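Local coordinates for protein 4-amino-4-deoxy-L-arabinose transferase or related glycosyltransferases of PMT family (Cupriavidus metallidurans, PDB 5EZM) that probably transfers 4-amino-4-deoxy-L-arabinose from an undecaprenyl-phosphate carrier to lipid A, as a zinc-binding membrane glycosyltransferase of the GT-C fold, at residues Ile424-Ala427 / Arg428-Arg432; Val559-Trp563 / Arg564-Val568. All blocks are in the same frame, centred on the assembly; numbering follows the deposited sequence.

Overall arrangement
Contact 1 (Ile424-Arg432) comes first along the chain and contact 2 (Val559-Val568) follows it, each a single unbroken run of residues. Contact 1 lies on helix 403-430 and the residues just after it, and includes the last part of a predicted transmembrane span. Contact 2 is the hairpin of strands 557-561 and 566-569 in the mixed five-stranded sheet, within the range of the aminoarabinose transferase C-terminal family. The centres of contact 1 and contact 2 are about 51 Å apart. One lies on a helix and the other in a sheet, so no element is common to both. Together they sample the two architectures of the protein, a helical membrane part and a small strand-containing C-terminal part.

Contact 1 (Ile424-Ala427 / Arg428-Arg432); sequences IAVA and RLLLR
Val426 and Leu430, one helical turn apart, lie side by side and point the same way, and CG2 of Val426 meets CD2 of Leu430 at 3.7 Å. This is the apolar side-chain contact between residues 424-427 and 428-432. The valine offers that methyl because CG2 stands anti to its backbone N, while CG1 sits between N and the carbonyl carbon (chi1 49°).

Three i to i+4 backbone bonds hold the helix here. Arg428 N reaches Ile424 O at 2.9 Å, with an N-H...O angle of 157°, and Leu429 N reaches Ala425 O at 3.0 Å. Leu430 N gives its hydrogen to Val426 O at 2.9 Å, less straight at 139°, and adds a weak second bond to Ala427 O at 3.1 Å. The same N-H is thus shared between an i to i+4 and a weak i to i+3 acceptor. The side chain of Arg428 leads away from the turn and touches a bound MPG lipid, while another MPG touches Leu430.

Around this turn, helix 435-456 meets Ile424 through Tyr442 and Met446, and Val426 through Val441; Ser438 OG is hydrogen-bonded to Ala427 O. Helix 369-389 also packs on Ile424, through Leu376, Met379 and Ala380, and its Trp372 touches Leu431. Residues 424-431 therefore touch both helix 435-456 and helix 369-389.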
# COMPACT_ATOMS: atom_id res chain seq x y z
N ILE A 424 24.25 -5.80 -9.96
CA ILE A 424 24.50 -5.51 -11.37
C ILE A 424 25.82 -6.14 -11.81
O ILE A 424 25.91 -6.73 -12.90
CB ILE A 424 24.50 -3.99 -11.60
CG1 ILE A 424 23.10 -3.42 -11.40
CG2 ILE A 424 25.04 -3.64 -12.99
CD1 ILE A 424 23.03 -1.92 -11.54
N ALA A 425 26.85 -6.05 -10.97
CA ALA A 425 28.16 -6.59 -11.33
C ALA A 425 28.11 -8.10 -11.48
O ALA A 425 28.58 -8.65 -12.48
CB ALA A 425 29.19 -6.18 -10.27
N VAL A 426 27.54 -8.80 -10.49
CA VAL A 426 27.48 -10.25 -10.58
C VAL A 426 26.55 -10.68 -11.72
O VAL A 426 26.77 -11.72 -12.35
CB VAL A 426 27.08 -10.87 -9.23
CG1 VAL A 426 25.87 -10.19 -8.66
CG2 VAL A 426 26.84 -12.36 -9.37
N ALA A 427 25.52 -9.88 -12.02
CA ALA A 427 24.69 -10.17 -13.18
C ALA A 427 25.50 -10.09 -14.47
O ALA A 427 25.36 -10.93 -15.36
CB ALA A 427 23.50 -9.22 -13.23
N ARG A 428 26.36 -9.07 -14.57
CA ARG A 428 27.25 -8.98 -15.73
C ARG A 428 28.20 -10.17 -15.79
O ARG A 428 28.53 -10.66 -16.88
CB ARG A 428 28.04 -7.67 -15.69
CG ARG A 428 29.00 -7.49 -16.86
CD ARG A 428 28.28 -7.63 -18.19
NE ARG A 428 29.18 -7.47 -19.32
CZ ARG A 428 29.83 -8.47 -19.91
NH1 ARG A 428 29.68 -9.72 -19.47
NH2 ARG A 428 30.63 -8.23 -20.94
N LEU A 429 28.64 -10.67 -14.63
CA LEU A 429 29.47 -11.87 -14.62
C LEU A 429 28.70 -13.10 -15.06
O LEU A 429 29.27 -14.01 -15.68
CB LEU A 429 30.08 -12.09 -13.24
CG LEU A 429 31.31 -11.24 -12.90
CD1 LEU A 429 31.83 -11.59 -11.50
CD2 LEU A 429 32.40 -11.43 -13.94
N LEU A 430 27.40 -13.15 -14.77
CA LEU A 430 26.57 -14.29 -15.15
C LEU A 430 25.96 -14.15 -16.54
O LEU A 430 25.26 -15.07 -16.98
CB LEU A 430 25.45 -14.49 -14.12
CG LEU A 430 25.73 -15.42 -12.93
CD1 LEU A 430 26.00 -16.84 -13.43
CD2 LEU A 430 26.89 -14.93 -12.09
N LEU A 431 26.21 -13.04 -17.24
CA LEU A 431 25.64 -12.87 -18.57
C LEU A 431 26.14 -13.93 -19.54
O LEU A 431 25.43 -14.30 -20.48
CB LEU A 431 25.94 -11.47 -19.10
CG LEU A 431 25.33 -11.09 -20.45
CD1 LEU A 431 23.85 -11.44 -20.50
CD2 LEU A 431 25.54 -9.61 -20.74
N ARG A 432 27.36 -14.43 -19.33
CA ARG A 432 27.90 -15.47 -20.21
C ARG A 432 27.06 -16.74 -20.19
O ARG A 432 27.11 -17.52 -21.15
CB ARG A 432 29.34 -15.80 -19.82

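Contact 2 (Val559-Trp563 / Arg564-Val568); sequences VARDW and RRVVV
Asp562 and Arg565 meet in a salt bridge at the turn, where Arg565 NH1 approaches Asp562 OD2 at 3.1 Å. The oxygen is met on its syn side, 30° out of the carboxylate plane, yet lies in the guanidinium plane at its edge; the two planes are 87° apart, nearly perpendicular. Beyond the pair, Arg565 NE makes a salt bridge to Asp490 and NH1 also bonds Ala464 O, so several partners fix the guanidinium.

The other carboxylate oxygen serves the backbone. Arg564 N bonds Asp562 OD1 at 2.8 Å, nearly in line with its C-O bond, and Arg565 N adds a weak bond to the same OD1 at 3.0 Å. A chi1 of 56°, placing CG between N and the carbonyl carbon, accompanies this reach over the turn. With an alanine here in place of the aspartate both oxygens go, which would probably leave the backbone N of Arg564 without this acceptor and Arg565 without one of its carboxylate partners.

Among backbone bonds, a nearly straight one from Asp562 N to Arg565 O at 3.1 Å closes the loop next to the strands. The strands themselves are joined by Val567 N to Ala560 O at 2.9 Å and by Val567 O, which accepts from both Val559 N (2.6 Å) and Ala560 N (3.0 Å).

Among apolar groups, Val559 CB lies 4.3 Å from Val567 CG1. Two residues facing Val567 make a classic beta bulge in this antiparallel beta hairpin, whose strand 566-569 pairs onward with strand 539-542 in the mixed sheet.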
# COMPACT_ATOMS: atom_id res chain seq x y z
N VAL A 559 3.55 13.81 30.74
CA VAL A 559 3.84 12.38 30.91
C VAL A 559 4.98 11.94 30.01
O VAL A 559 5.91 11.27 30.45
CB VAL A 559 2.57 11.55 30.65
CG1 VAL A 559 2.84 10.08 30.95
CG2 VAL A 559 1.41 12.06 31.48
N ALA A 560 4.93 12.30 28.72
CA ALA A 560 6.00 11.91 27.82
C ALA A 560 6.06 12.89 26.66
O ALA A 560 5.09 13.58 26.35
CB ALA A 560 5.81 10.48 27.30
N ARG A 561 7.23 12.95 26.02
CA ARG A 561 7.44 13.80 24.86
C ARG A 561 8.29 13.07 23.83
O ARG A 561 9.12 12.23 24.18
CB ARG A 561 8.15 15.12 25.21
CG ARG A 561 7.58 15.86 26.40
CD ARG A 561 8.36 17.15 26.67
NE ARG A 561 9.81 16.95 26.73
CZ ARG A 561 10.47 16.55 27.81
NH1 ARG A 561 9.82 16.30 28.93
NH2 ARG A 561 11.79 16.40 27.76
N ASP A 562 8.06 13.39 22.57
CA ASP A 562 9.02 13.12 21.50
C ASP A 562 9.01 14.34 20.59
O ASP A 562 8.59 15.44 20.98
CB ASP A 562 8.72 11.79 20.80
CG ASP A 562 7.32 11.73 20.24
OD1 ASP A 562 6.87 12.72 19.62
OD2 ASP A 562 6.66 10.68 20.41
N TRP A 563 9.45 14.17 19.34
CA TRP A 563 9.58 15.32 18.45
C TRP A 563 8.26 15.78 17.87
O TRP A 563 8.17 16.92 17.39
CB TRP A 563 10.55 14.99 17.32
CG TRP A 563 11.96 14.84 17.78
CD1 TRP A 563 12.71 13.69 17.77
CD2 TRP A 563 12.80 15.86 18.31
NE1 TRP A 563 13.97 13.94 18.26
CE2 TRP A 563 14.05 15.27 18.60
CE3 TRP A 563 12.63 17.22 18.57
CZ2 TRP A 563 15.12 15.99 19.13
CZ3 TRP A 563 13.68 17.94 19.10
CH2 TRP A 563 14.91 17.32 19.38
N ARG A 564 7.22 14.94 17.90
CA ARG A 564 5.97 15.26 17.24
C ARG A 564 4.78 15.37 18.18
O ARG A 564 3.70 15.80 17.74
CB ARG A 564 5.64 14.21 16.17
CG ARG A 564 6.66 14.14 15.04
CD ARG A 564 6.24 13.17 13.94
NE ARG A 564 4.97 13.53 13.34
CZ ARG A 564 3.80 12.95 13.62
NH1 ARG A 564 3.76 11.96 14.50
NH2 ARG A 564 2.69 13.35 13.02
N ARG A 565 4.92 15.01 19.46
CA ARG A 565 3.77 14.97 20.34
C ARG A 565 4.20 15.22 21.78
O ARG A 565 5.32 14.87 22.19
CB ARG A 565 3.03 13.63 20.23
CG ARG A 565 3.95 12.42 20.29
CD ARG A 565 3.21 11.08 20.23
NE ARG A 565 2.70 10.76 18.90
CZ ARG A 565 3.44 10.33 17.88
NH1 ARG A 565 4.75 10.19 18.00
NH2 ARG A 565 2.86 10.05 16.72
N VAL A 566 3.31 15.86 22.53
CA VAL A 566 3.40 16.02 23.97
C VAL A 566 2.21 15.28 24.58
O VAL A 566 1.07 15.45 24.12
CB VAL A 566 3.39 17.50 24.39
CG1 VAL A 566 3.59 17.64 25.89
CG2 VAL A 566 4.44 18.28 23.62
N VAL A 567 2.48 14.46 25.60
CA VAL A 567 1.47 13.65 26.25
C VAL A 567 1.43 14.04 27.72
O VAL A 567 2.43 13.89 28.44
CB VAL A 567 1.75 12.15 26.10
CG1 VAL A 567 0.64 11.34 26.76
CG2 VAL A 567 1.88 11.78 24.63
N VAL A 568 0.27 14.53 28.17
CA VAL A 568 0.12 15.14 29.48
C VAL A 568 -1.01 14.44 30.24
O VAL A 568 -1.78 13.66 29.69
CB VAL A 568 -0.17 16.65 29.38
CG1 VAL A 568 0.94 17.35 28.61
CG2 VAL A 568 -1.51 16.88 28.71